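Local atomic coordinates of putative ABC-transporter ATP-binding protein (Alicyclobacillus acidocaldarius, PDB entry 1Z47), a protein that probably binds and hydrolyses ATP as the nucleotide-binding subunit of a putative sulfate ABC transporter. Residues 14-20 with 34-40; 30-34 with 221-225; 60-66 with 81-87. One frame throughout, in Å; residues are numbered along the deposited sequence.

In the fold
All three contacts belong to the ATP-binding cassette region and adjoin or include helix 54-62, whose first residues K54 and T55 complete a probable Walker A P-loop with G48 and G53. Contacts 1 and 2, with centres 13 Å apart, share V34: it pairs with V20 in the first and meets V224 in the second, tying the antiparallel sheet of strand 15-22 to the edge of the mixed sheet. Contact 3, centred 15 Å from contact 1, joins the C-terminal end of helix 54-62 to loop 81-87; the two touch through F17 CE2 and I61 CG1, 3.5 Å apart. Contacts 2 and 3 stay about 4 Å apart at their nearest atoms. V31 of contact 2 packs on T56.

Contact 1 (14-20 with 34-40); sequences TIEFVGV and VSFQIRE
Strands 15-17 and 34-38 run antiparallel, their axes approaching to 4.7 Å at 166°; the chain turns a corner at V18-G19. I15 with I38 (CA-CA 5.1 Å) and V20 with V34 (5.0 Å) are hydrogen-bonded pairs, E16 with Q37 (4.6 Å) a non-hydrogen-bonded one. I38 N donates to I15 O (2.8 Å), while I38 O takes T14 N (2.6 Å) and, weakly, I15 N (3.4 Å): a classic beta bulge. F17 N donates to F36 O (3.1 Å); the return bond from F36 N to F17 O is weak (3.4 Å). V20 N reaches V34 O (3.0 Å) and V34 N reaches V20 O (2.8 Å). G19, at phi/psi 46/47, joins V20 opposite V34 in a G1 bulge, its N satisfied by S35 OG (2.8 Å; S35 chi1 m). F17 (chi1 -90°) and F36 (chi1 p) form an offset stack, centroids 4.6 Å apart, planes at 25°. T14 OG1 bonds to T198. The pair belongs to the antiparallel sheet characteristic of ABC ATPase domains. Backbone hydrogen bonds of T14 with G75, E16 with W73 and V18 with D71 add strand 69-74 and its following turn; I15 and F17 pack against helix 54-62, F36 against L217 of strand 215-220.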
ATOM      1  N   THR B  14       9.503  -7.319  27.077  1.00 58.57           N
ATOM      2  CA  THR B  14      10.873  -6.810  27.369  1.00 54.35           C
ATOM      3  C   THR B  14      10.837  -5.286  27.412  1.00 50.14           C
ATOM      4  O   THR B  14      11.831  -4.658  27.744  1.00 47.39           O
ATOM      5  CB  THR B  14      11.883  -7.234  26.264  1.00 58.01           C
ATOM      6  OG1 THR B  14      11.355  -8.348  25.531  1.00 61.89           O
ATOM      7  CG2 THR B  14      13.227  -7.630  26.880  1.00 58.34           C
ATOM      8  N   ILE B  15       9.697  -4.688  27.062  1.00 49.18           N
ATOM      9  CA  ILE B  15       9.594  -3.227  27.058  1.00 46.11           C
ATOM     10  C   ILE B  15       8.362  -2.720  27.800  1.00 43.49           C
ATOM     11  O   ILE B  15       7.282  -3.308  27.707  1.00 45.65           O
ATOM     12  CB  ILE B  15       9.529  -2.656  25.609  1.00 44.33           C
ATOM     13  CG1 ILE B  15      10.628  -3.276  24.737  1.00 46.69           C
ATOM     14  CG2 ILE B  15       9.714  -1.144  25.652  1.00 38.42           C
ATOM     15  CD1 ILE B  15      10.650  -2.742  23.303  1.00 38.95           C
ATOM     16  N   GLU B  16       8.521  -1.625  28.535  1.00 44.88           N
ATOM     17  CA  GLU B  16       7.383  -1.073  29.258  1.00 44.86           C
ATOM     18  C   GLU B  16       7.453   0.426  29.432  1.00 41.63           C
ATOM     19  O   GLU B  16       8.505   1.001  29.737  1.00 43.51           O
ATOM     20  CB  GLU B  16       7.215  -1.744  30.635  1.00 51.31           C
ATOM     21  CG  GLU B  16       5.995  -1.216  31.417  1.00 56.60           C
ATOM     22  CD  GLU B  16       5.659  -2.035  32.668  1.00 61.91           C
ATOM     23  OE1 GLU B  16       4.673  -1.679  33.354  1.00 64.04           O
ATOM     24  OE2 GLU B  16       6.365  -3.027  32.965  1.00 58.74           O
ATOM     25  N   PHE B  17       6.323   1.075  29.187  1.00 40.04           N
ATOM     26  CA  PHE B  17       6.247   2.512  29.374  1.00 43.06           C
ATOM     27  C   PHE B  17       5.387   2.725  30.619  1.00 41.31           C
ATOM     28  O   PHE B  17       4.345   2.095  30.771  1.00 40.43           O
ATOM     29  CB  PHE B  17       5.591   3.204  28.161  1.00 49.07           C
ATOM     30  CG  PHE B  17       6.571   3.614  27.085  1.00 47.77           C
ATOM     31  CD1 PHE B  17       6.343   4.759  26.321  1.00 48.59           C
ATOM     32  CD2 PHE B  17       7.709   2.851  26.826  1.00 47.89           C
ATOM     33  CE1 PHE B  17       7.234   5.142  25.313  1.00 48.12           C
ATOM     34  CE2 PHE B  17       8.605   3.224  25.821  1.00 50.03           C
ATOM     35  CZ  PHE B  17       8.368   4.370  25.065  1.00 47.46           C
ATOM     36  N   VAL B  18       5.836   3.606  31.500  1.00 44.16           N
ATOM     37  CA  VAL B  18       5.098   3.903  32.728  1.00 46.63           C
ATOM     38  C   VAL B  18       4.747   5.381  32.738  1.00 43.94           C
ATOM     39  O   VAL B  18       5.609   6.231  32.985  1.00 47.30           O
ATOM     40  CB  VAL B  18       5.940   3.571  33.985  1.00 45.09           C
ATOM     41  CG1 VAL B  18       5.152   3.929  35.257  1.00 46.24           C
ATOM     42  CG2 VAL B  18       6.298   2.100  33.985  1.00 38.18           C
ATOM     43  N   GLY B  19       3.484   5.678  32.440  1.00 45.14           N
ATOM     44  CA  GLY B  19       3.021   7.054  32.425  1.00 46.96           C
ATOM     45  C   GLY B  19       3.979   7.977  31.701  1.00 49.81           C
ATOM     46  O   GLY B  19       4.314   9.053  32.194  1.00 47.78           O
ATOM     47  N   VAL B  20       4.421   7.548  30.521  1.00 50.38           N
ATOM     48  CA  VAL B  20       5.357   8.325  29.730  1.00 49.92           C
ATOM     49  C   VAL B  20       4.652   9.486  29.056  1.00 52.17           C
ATOM     50  O   VAL B  20       3.599   9.329  28.431  1.00 53.13           O
ATOM     51  CB  VAL B  20       6.040   7.445  28.671  1.00 51.26           C
ATOM     52  CG1 VAL B  20       6.963   8.294  27.818  1.00 50.18           C
ATOM     53  CG2 VAL B  20       6.813   6.310  29.362  1.00 50.08           C
ATOM     54  N   VAL B  34       1.349   7.688  28.318  1.00 45.20           N
ATOM     55  CA  VAL B  34       1.174   6.338  27.813  1.00 44.43           C
ATOM     56  C   VAL B  34       1.813   5.231  28.642  1.00 44.73           C
ATOM     57  O   VAL B  34       2.900   5.401  29.182  1.00 44.93           O
ATOM     58  CB  VAL B  34       1.696   6.279  26.353  1.00 44.90           C
ATOM     59  CG1 VAL B  34       1.695   4.842  25.829  1.00 43.83           C
ATOM     60  CG2 VAL B  34       0.821   7.186  25.480  1.00 40.96           C
ATOM     61  N   SER B  35       1.119   4.099  28.727  1.00 43.79           N
ATOM     62  CA  SER B  35       1.615   2.931  29.447  1.00 45.17           C
ATOM     63  C   SER B  35       1.236   1.654  28.702  1.00 46.23           C
ATOM     64  O   SER B  35       0.097   1.488  28.277  1.00 48.50           O
ATOM     65  CB  SER B  35       1.032   2.876  30.864  1.00 44.69           C
ATOM     66  OG  SER B  35       1.445   4.005  31.611  1.00 48.07           O
ATOM     67  N   PHE B  36       2.196   0.753  28.530  1.00 44.78           N
ATOM     68  CA  PHE B  36       1.933  -0.506  27.855  1.00 43.41           C
ATOM     69  C   PHE B  36       3.055  -1.460  28.186  1.00 44.78           C
ATOM     70  O   PHE B  36       4.119  -1.053  28.644  1.00 42.48           O
ATOM     71  CB  PHE B  36       1.845  -0.319  26.324  1.00 44.42           C
ATOM     72  CG  PHE B  36       3.063   0.328  25.707  1.00 44.15           C
ATOM     73  CD1 PHE B  36       4.244  -0.391  25.539  1.00 45.82           C
ATOM     74  CD2 PHE B  36       3.036   1.667  25.318  1.00 43.35           C
ATOM     75  CE1 PHE B  36       5.384   0.214  24.989  1.00 43.07           C
ATOM     76  CE2 PHE B  36       4.167   2.285  24.767  1.00 43.89           C
ATOM     77  CZ  PHE B  36       5.346   1.555  24.603  1.00 42.52           C
ATOM     78  N   GLN B  37       2.813  -2.735  27.948  1.00 49.91           N
ATOM     79  CA  GLN B  37       3.825  -3.738  28.209  1.00 53.87           C
ATOM     80  C   GLN B  37       3.952  -4.623  26.986  1.00 52.22           C
ATOM     81  O   GLN B  37       2.976  -5.258  26.569  1.00 53.21           O
ATOM     82  CB  GLN B  37       3.429  -4.604  29.402  1.00 56.98           C
ATOM     83  CG  GLN B  37       2.998  -3.839  30.641  1.00 60.87           C
ATOM     84  CD  GLN B  37       2.846  -4.759  31.840  1.00 64.32           C
ATOM     85  OE1 GLN B  37       3.836  -5.164  32.454  1.00 63.74           O
ATOM     86  NE2 GLN B  37       1.608  -5.111  32.167  1.00 65.92           N
ATOM     87  N   ILE B  38       5.150  -4.667  26.413  1.00 51.37           N
ATOM     88  CA  ILE B  38       5.403  -5.513  25.252  1.00 49.79           C
ATOM     89  C   ILE B  38       6.102  -6.790  25.738  1.00 50.76           C
ATOM     90  O   ILE B  38       7.067  -6.725  26.506  1.00 47.00           O
ATOM     91  CB  ILE B  38       6.281  -4.769  24.214  1.00 49.38           C
ATOM     92  CG1 ILE B  38       5.454  -3.649  23.559  1.00 49.01           C
ATOM     93  CG2 ILE B  38       6.782  -5.732  23.157  1.00 44.02           C
ATOM     94  CD1 ILE B  38       6.248  -2.762  22.604  1.00 45.50           C
ATOM     95  N   ARG B  39       5.602  -7.940  25.294  1.00 52.96           N
ATOM     96  CA  ARG B  39       6.154  -9.239  25.683  1.00 53.66           C
ATOM     97  C   ARG B  39       7.490  -9.593  25.006  1.00 55.57           C
ATOM     98  O   ARG B  39       7.816  -9.105  23.911  1.00 49.15           O
ATOM     99  CB  ARG B  39       5.132 -10.342  25.384  1.00 57.40           C
ATOM    100  CG  ARG B  39       3.708 -10.020  25.849  1.00 60.69           C
ATOM    101  CD  ARG B  39       2.747 -11.175  25.584  1.00 67.52           C
ATOM    102  NE  ARG B  39       2.853 -12.222  26.603  1.00 75.63           N
ATOM    103  CZ  ARG B  39       2.248 -13.405  26.538  1.00 77.49           C
ATOM    104  NH1 ARG B  39       2.410 -14.283  27.518  1.00 78.78           N
ATOM    105  NH2 ARG B  39       1.489 -13.720  25.493  1.00 81.85           N
ATOM    106  N   GLU B  40       8.265 -10.451  25.664  1.00 54.24           N
ATOM    107  CA  GLU B  40       9.551 -10.869  25.115  1.00 53.36           C
ATOM    108  C   GLU B  40       9.364 -11.671  23.820  1.00 50.43           C
ATOM    109  O   GLU B  40       8.498 -12.560  23.728  1.00 43.31           O
ATOM    110  CB  GLU B  40      10.332 -11.693  26.162  1.00 59.98           C
ATOM    111  CG  GLU B  40      10.778 -10.866  27.384  1.00 65.09           C
ATOM    112  CD  GLU B  40      11.576 -11.664  28.426  1.00 71.93           C
ATOM    113  OE1 GLU B  40      12.713 -12.105  28.128  1.00 71.50           O
ATOM    114  OE2 GLU B  40      11.065 -11.844  29.554  1.00 72.93           O
TER

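Contact 2 (30-34 with 221-225)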
ATOM      1  N   SER B  30       3.422  14.591  20.001  1.00 37.35           N
ATOM      2  CA  SER B  30       3.187  14.485  21.449  1.00 39.06           C
ATOM      3  C   SER B  30       2.788  13.067  21.850  1.00 41.56           C
ATOM      4  O   SER B  30       2.104  12.354  21.099  1.00 40.52           O
ATOM      5  CB  SER B  30       2.060  15.417  21.931  1.00 32.34           C
ATOM      6  OG  SER B  30       2.353  16.789  21.721  1.00 36.18           O
ATOM      7  N   VAL B  31       3.220  12.680  23.049  1.00 37.91           N
ATOM      8  CA  VAL B  31       2.906  11.385  23.640  1.00 40.43           C
ATOM      9  C   VAL B  31       2.221  11.841  24.926  1.00 44.26           C
ATOM     10  O   VAL B  31       2.848  12.501  25.766  1.00 47.25           O
ATOM     11  CB  VAL B  31       4.196  10.592  23.951  1.00 39.57           C
ATOM     12  CG1 VAL B  31       3.846   9.234  24.537  1.00 41.45           C
ATOM     13  CG2 VAL B  31       5.014  10.416  22.661  1.00 44.60           C
ATOM     14  N   ARG B  32       0.950  11.493  25.085  1.00 46.86           N
ATOM     15  CA  ARG B  32       0.178  11.985  26.217  1.00 47.86           C
ATOM     16  C   ARG B  32      -0.177  11.045  27.369  1.00 48.36           C
ATOM     17  O   ARG B  32      -1.347  10.716  27.572  1.00 47.08           O
ATOM     18  CB  ARG B  32      -1.086  12.653  25.649  1.00 43.65           C
ATOM     19  CG  ARG B  32      -0.772  13.704  24.588  1.00 41.13           C
ATOM     20  CD  ARG B  32      -2.029  14.334  23.965  1.00 39.47           C
ATOM     21  NE  ARG B  32      -1.709  15.216  22.836  1.00 43.79           N
ATOM     22  CZ  ARG B  32      -1.251  16.461  22.942  1.00 46.67           C
ATOM     23  NH1 ARG B  32      -1.048  17.014  24.138  1.00 46.89           N
ATOM     24  NH2 ARG B  32      -0.980  17.156  21.846  1.00 45.49           N
ATOM     25  N   GLY B  33       0.838  10.639  28.139  1.00 45.98           N
ATOM     26  CA  GLY B  33       0.607   9.761  29.276  1.00 45.20           C
ATOM     27  C   GLY B  33       0.325   8.348  28.844  1.00 47.78           C
ATOM     28  O   GLY B  33      -0.794   7.843  28.998  1.00 48.29           O
ATOM     29  N   VAL B  34       1.349   7.688  28.318  1.00 45.20           N
ATOM     30  CA  VAL B  34       1.174   6.338  27.813  1.00 44.43           C
ATOM     31  C   VAL B  34       1.813   5.231  28.642  1.00 44.73           C
ATOM     32  O   VAL B  34       2.900   5.401  29.182  1.00 44.93           O
ATOM     33  CB  VAL B  34       1.696   6.279  26.353  1.00 44.90           C
ATOM     34  CG1 VAL B  34       1.695   4.842  25.829  1.00 43.83           C
ATOM     35  CG2 VAL B  34       0.821   7.186  25.480  1.00 40.96           C
ATOM     36  N   GLU B 221      -3.638  10.998  18.352  1.00 38.42           N
ATOM     37  CA  GLU B 221      -3.487  12.214  19.126  1.00 41.79           C
ATOM     38  C   GLU B 221      -2.652  11.992  20.368  1.00 43.04           C
ATOM     39  O   GLU B 221      -2.913  12.606  21.407  1.00 37.51           O
ATOM     40  CB  GLU B 221      -4.860  12.757  19.534  1.00 45.18           C
ATOM     41  CG  GLU B 221      -5.620  13.483  18.438  1.00 56.84           C
ATOM     42  CD  GLU B 221      -6.977  14.002  18.924  1.00 57.00           C
ATOM     43  OE1 GLU B 221      -7.053  14.532  20.057  1.00 60.29           O
ATOM     44  OE2 GLU B 221      -7.968  13.887  18.173  1.00 64.22           O
ATOM     45  N   GLY B 222      -1.666  11.098  20.268  1.00 41.43           N
ATOM     46  CA  GLY B 222      -0.783  10.849  21.391  1.00 38.66           C
ATOM     47  C   GLY B 222      -1.282   9.894  22.459  1.00 41.22           C
ATOM     48  O   GLY B 222      -0.626   9.735  23.477  1.00 42.15           O
ATOM     49  N   ASN B 223      -2.432   9.264  22.242  1.00 40.75           N
ATOM     50  CA  ASN B 223      -2.976   8.317  23.209  1.00 40.61           C
ATOM     51  C   ASN B 223      -3.123   6.941  22.564  1.00 42.48           C
ATOM     52  O   ASN B 223      -3.310   6.818  21.343  1.00 39.80           O
ATOM     53  CB  ASN B 223      -4.376   8.746  23.694  1.00 40.27           C
ATOM     54  CG  ASN B 223      -4.492  10.226  23.942  1.00 44.88           C
ATOM     55  OD1 ASN B 223      -5.306  10.906  23.305  1.00 52.85           O
ATOM     56  ND2 ASN B 223      -3.687  10.748  24.867  1.00 42.43           N
ATOM     57  N   VAL B 224      -3.066   5.909  23.396  1.00 37.34           N
ATOM     58  CA  VAL B 224      -3.240   4.554  22.932  1.00 39.14           C
ATOM     59  C   VAL B 224      -4.744   4.274  22.843  1.00 43.30           C
ATOM     60  O   VAL B 224      -5.445   4.273  23.854  1.00 44.43           O
ATOM     61  CB  VAL B 224      -2.605   3.557  23.911  1.00 36.57           C
ATOM     62  CG1 VAL B 224      -2.892   2.145  23.486  1.00 36.20           C
ATOM     63  CG2 VAL B 224      -1.123   3.809  23.995  1.00 38.60           C
ATOM     64  N   GLU B 225      -5.238   4.031  21.637  1.00 38.46           N
ATOM     65  CA  GLU B 225      -6.645   3.746  21.428  1.00 42.92           C
ATOM     66  C   GLU B 225      -6.929   2.292  21.761  1.00 43.68           C
ATOM     67  O   GLU B 225      -7.963   1.966  22.339  1.00 46.37           O
ATOM     68  CB  GLU B 225      -7.028   4.025  19.974  1.00 40.96           C
ATOM     69  CG  GLU B 225      -6.894   5.489  19.570  1.00 45.20           C
ATOM     70  CD  GLU B 225      -8.082   6.318  20.022  1.00 41.01           C
ATOM     71  OE1 GLU B 225      -9.203   5.817  19.886  1.00 43.02           O
ATOM     72  OE2 GLU B 225      -7.896   7.463  20.491  1.00 48.81           O
TER
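S30 opens the segment with its carbonyl against the other segment: S30 O lies 3.3 Å from G222 CA. Its hydroxyl is engaged by G27 O and Y24 N. V31 and G222 form the nearest CA pair, 4.4 Å, although the CA-to-CB bond of V31 points away from 221-225. R32 supplies the main polar link, R32 N donating to G222 O at 2.9 Å and 166°; its side chain extends back over the turn, where R32 NE makes a weak bond to E221 O (3.2 Å, 124°), and R32 CB lies 3.3 Å from N223 ND2. The fit depends on G222: at phi/psi 82/6, an ideal CB would fall 2.7 Å from S30 O and 3.0 Å from R32 CG, both clashes. G33, with phi 74°, turns the corner, and G33 and V34 both face V20 in a G1 bulge. V34 then points toward the other segment, V34 CG1 meeting V224 CG2 at 3.5 Å and V34 CG2 lying 3.6 Å from G222 O. The contact thus joins strand 31-32 to the tight turn between antiparallel strands 215-220 and 223-228, at an edge of the mixed sheet; V31 packs on T56 and I57 of helix 54-62, and V224 on L217 and L219.

Contact 3 (60-66 with 81-87)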
ATOM      1  N   LEU B  60      11.568   7.103  21.967  1.00 43.72           N
ATOM      2  CA  LEU B  60      11.650   7.053  23.437  1.00 48.47           C
ATOM      3  C   LEU B  60      12.233   5.706  23.865  1.00 48.61           C
ATOM      4  O   LEU B  60      12.884   5.611  24.904  1.00 48.98           O
ATOM      5  CB  LEU B  60      10.270   7.194  24.095  1.00 48.85           C
ATOM      6  CG  LEU B  60       9.749   8.496  24.712  1.00 51.90           C
ATOM      7  CD1 LEU B  60      10.868   9.211  25.459  1.00 55.01           C
ATOM      8  CD2 LEU B  60       9.175   9.388  23.655  1.00 52.77           C
ATOM      9  N   ILE B  61      11.973   4.661  23.078  1.00 47.72           N
ATOM     10  CA  ILE B  61      12.500   3.336  23.386  1.00 50.08           C
ATOM     11  C   ILE B  61      13.998   3.303  23.046  1.00 52.47           C
ATOM     12  O   ILE B  61      14.797   2.635  23.722  1.00 50.82           O
ATOM     13  CB  ILE B  61      11.790   2.235  22.570  1.00 48.77           C
ATOM     14  CG1 ILE B  61      10.302   2.186  22.915  1.00 50.11           C
ATOM     15  CG2 ILE B  61      12.432   0.877  22.864  1.00 52.37           C
ATOM     16  CD1 ILE B  61       9.506   1.194  22.064  1.00 48.90           C
ATOM     17  N   ALA B  62      14.375   4.034  21.999  1.00 49.93           N
ATOM     18  CA  ALA B  62      15.774   4.088  21.566  1.00 47.78           C
ATOM     19  C   ALA B  62      16.637   4.937  22.497  1.00 50.87           C
ATOM     20  O   ALA B  62      17.825   4.680  22.675  1.00 52.12           O
ATOM     21  CB  ALA B  62      15.858   4.639  20.145  1.00 48.12           C
ATOM     22  N   GLY B  63      16.038   5.954  23.096  1.00 49.28           N
ATOM     23  CA  GLY B  63      16.793   6.819  23.970  1.00 48.22           C
ATOM     24  C   GLY B  63      17.126   8.071  23.200  1.00 47.57           C
ATOM     25  O   GLY B  63      17.796   8.955  23.704  1.00 44.35           O
ATOM     26  N   LEU B  64      16.644   8.144  21.961  1.00 49.74           N
ATOM     27  CA  LEU B  64      16.885   9.319  21.127  1.00 52.15           C
ATOM     28  C   LEU B  64      16.090  10.495  21.678  1.00 52.99           C
ATOM     29  O   LEU B  64      16.388  11.648  21.389  1.00 51.89           O
ATOM     30  CB  LEU B  64      16.481   9.033  19.680  1.00 51.31           C
ATOM     31  CG  LEU B  64      17.462   8.096  18.967  1.00 54.39           C
ATOM     32  CD1 LEU B  64      16.834   7.540  17.693  1.00 55.57           C
ATOM     33  CD2 LEU B  64      18.760   8.866  18.669  1.00 49.78           C
ATOM     34  N   GLU B  65      15.071  10.179  22.474  1.00 55.25           N
ATOM     35  CA  GLU B  65      14.220  11.179  23.110  1.00 58.41           C
ATOM     36  C   GLU B  65      14.064  10.754  24.559  1.00 54.91           C
ATOM     37  O   GLU B  65      14.163   9.569  24.873  1.00 52.75           O
ATOM     38  CB  GLU B  65      12.838  11.212  22.454  1.00 60.43           C
ATOM     39  CG  GLU B  65      12.833  11.686  21.014  1.00 70.94           C
ATOM     40  CD  GLU B  65      13.066  13.178  20.894  1.00 76.51           C
ATOM     41  OE1 GLU B  65      13.158  13.673  19.750  1.00 80.15           O
ATOM     42  OE2 GLU B  65      13.152  13.857  21.942  1.00 80.01           O
ATOM     43  N   ARG B  66      13.814  11.717  25.437  1.00 58.53           N
ATOM     44  CA  ARG B  66      13.636  11.411  26.848  1.00 59.52           C
ATOM     45  C   ARG B  66      12.277  11.925  27.321  1.00 58.05           C
ATOM     46  O   ARG B  66      11.876  13.041  26.985  1.00 55.78           O
ATOM     47  CB  ARG B  66      14.744  12.061  27.666  1.00 63.88           C
ATOM     48  CG  ARG B  66      15.156  11.247  28.872  1.00 71.94           C
ATOM     49  CD  ARG B  66      16.471  10.510  28.612  1.00 74.61           C
ATOM     50  NE  ARG B  66      17.613  11.424  28.531  1.00 74.87           N
ATOM     51  CZ  ARG B  66      18.875  11.029  28.378  1.00 75.69           C
ATOM     52  NH1 ARG B  66      19.156   9.736  28.290  1.00 75.97           N
ATOM     53  NH2 ARG B  66      19.854  11.923  28.312  1.00 72.55           N
ATOM     54  N   ASP B  81      16.877   7.202  31.742  1.00 70.05           N
ATOM     55  CA  ASP B  81      17.948   8.175  31.588  1.00 72.04           C
ATOM     56  C   ASP B  81      19.234   7.650  30.951  1.00 72.98           C
ATOM     57  O   ASP B  81      20.285   8.287  31.033  1.00 72.98           O
ATOM     58  CB  ASP B  81      18.242   8.811  32.950  1.00 75.39           C
ATOM     59  CG  ASP B  81      17.039   9.565  33.510  1.00 78.77           C
ATOM     60  OD1 ASP B  81      17.054   9.917  34.710  1.00 79.51           O
ATOM     61  OD2 ASP B  81      16.077   9.811  32.744  1.00 80.20           O
ATOM     62  N   LEU B  82      19.154   6.502  30.293  1.00 72.45           N
ATOM     63  CA  LEU B  82      20.338   5.954  29.648  1.00 73.59           C
ATOM     64  C   LEU B  82      20.335   6.294  28.159  1.00 73.85           C
ATOM     65  O   LEU B  82      19.277   6.319  27.526  1.00 72.73           O
ATOM     66  CB  LEU B  82      20.386   4.436  29.839  1.00 73.31           C
ATOM     67  CG  LEU B  82      20.452   3.987  31.300  1.00 74.16           C
ATOM     68  CD1 LEU B  82      20.328   2.476  31.391  1.00 72.68           C
ATOM     69  CD2 LEU B  82      21.758   4.475  31.911  1.00 74.45           C
ATOM     70  N   PRO B  83      21.519   6.593  27.588  1.00 73.91           N
ATOM     71  CA  PRO B  83      21.611   6.922  26.160  1.00 72.93           C
ATOM     72  C   PRO B  83      21.388   5.690  25.271  1.00 70.69           C
ATOM     73  O   PRO B  83      21.413   4.552  25.741  1.00 66.78           O
ATOM     74  CB  PRO B  83      23.022   7.499  26.030  1.00 73.10           C
ATOM     75  CG  PRO B  83      23.777   6.764  27.087  1.00 74.24           C
ATOM     76  CD  PRO B  83      22.817   6.809  28.251  1.00 74.28           C
ATOM     77  N   PRO B  84      21.163   5.905  23.970  1.00 71.08           N
ATOM     78  CA  PRO B  84      20.936   4.801  23.033  1.00 70.54           C
ATOM     79  C   PRO B  84      22.017   3.729  23.124  1.00 70.60           C
ATOM     80  O   PRO B  84      21.725   2.532  23.167  1.00 68.39           O
ATOM     81  CB  PRO B  84      20.940   5.503  21.678  1.00 70.62           C
ATOM     82  CG  PRO B  84      20.403   6.858  22.006  1.00 72.41           C
ATOM     83  CD  PRO B  84      21.153   7.198  23.266  1.00 72.39           C
ATOM     84  N   GLN B  85      23.269   4.177  23.144  1.00 71.26           N
ATOM     85  CA  GLN B  85      24.424   3.285  23.220  1.00 73.01           C
ATOM     86  C   GLN B  85      24.359   2.372  24.450  1.00 72.47           C
ATOM     87  O   GLN B  85      24.819   1.227  24.413  1.00 72.16           O
ATOM     88  CB  GLN B  85      25.705   4.118  23.284  1.00 75.63           C
ATOM     89  CG  GLN B  85      25.853   4.859  24.607  1.00 81.59           C
ATOM     90  CD  GLN B  85      27.081   5.742  24.666  1.00 83.39           C
ATOM     91  OE1 GLN B  85      27.175   6.739  23.949  1.00 85.74           O
ATOM     92  NE2 GLN B  85      28.031   5.382  25.525  1.00 83.87           N
ATOM     93  N   LYS B  86      23.780   2.894  25.530  1.00 69.72           N
ATOM     94  CA  LYS B  86      23.661   2.176  26.795  1.00 66.31           C
ATOM     95  C   LYS B  86      22.487   1.200  26.872  1.00 64.45           C
ATOM     96  O   LYS B  86      22.331   0.481  27.868  1.00 62.35           O
ATOM     97  CB  LYS B  86      23.564   3.195  27.938  1.00 67.50           C
ATOM     98  CG  LYS B  86      23.510   2.598  29.341  1.00 68.63           C
ATOM     99  CD  LYS B  86      24.735   1.738  29.651  1.00 67.44           C
ATOM    100  CE  LYS B  86      24.804   1.403  31.140  1.00 66.74           C
ATOM    101  NZ  LYS B  86      25.036   2.627  31.980  1.00 64.20           N
ATOM    102  N   ARG B  87      21.659   1.163  25.834  1.00 59.09           N
ATOM    103  CA  ARG B  87      20.518   0.257  25.853  1.00 58.66           C
ATOM    104  C   ARG B  87      20.776  -0.956  24.976  1.00 59.08           C
ATOM    105  O   ARG B  87      21.575  -0.904  24.040  1.00 60.83           O
ATOM    106  CB  ARG B  87      19.247   0.990  25.398  1.00 60.27           C
ATOM    107  CG  ARG B  87      18.963   2.272  26.183  1.00 59.70           C
ATOM    108  CD  ARG B  87      17.601   2.879  25.847  1.00 59.93           C
ATOM    109  NE  ARG B  87      17.358   4.120  26.584  1.00 60.73           N
ATOM    110  CZ  ARG B  87      16.190   4.760  26.622  1.00 63.15           C
ATOM    111  NH1 ARG B  87      15.140   4.280  25.964  1.00 61.57           N
ATOM    112  NH2 ARG B  87      16.070   5.878  27.328  1.00 59.96           N
TER
HETATM  113  O   HOH W   1      13.699   7.665  26.630  1.00 49.69           O
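R87 makes the direct hydrogen bonds between the two segments through an extended side chain, chi1 m and the other three chi angles near 180°. R87 NH1 donates to L60 O at 2.8 Å and, in a weak bond at 143°, to I61 O (2.8 Å). On the loop side, L82 O accepts from R87 NE (3.1 Å) and R87 NH2 (3.2 Å), so the same group braces its own loop. One water accepts from R87 NH2 (3.0 Å) and donates to L60 O (2.8 Å) and E65 O (2.6 Å). G63, leaving the helix at phi/psi 101/2, lies against one guanidinium face, with G63 CA 3.4 Å from R87 CZ; an ideal CB would stand 3.0 Å from R87 NE, a clash. P84 fits alongside: P84 CG is 3.7 Å from G63 C and 4.2 Å from L64 CD2. A62 O, without a hydrogen-bond partner, receives a CA-H...O contact from P84 CA at 3.1 Å. R66, off-rotameric at chi1 and chi2, curls until R66 NH1 is 3.5 Å from L82 O. Here an arginine takes L60 O and, weakly, I61 O at a helix C-terminus ended by a positive-phi glycine, within the P-loop NTPase fold, on the helix whose start belongs to the probable Walker A motif.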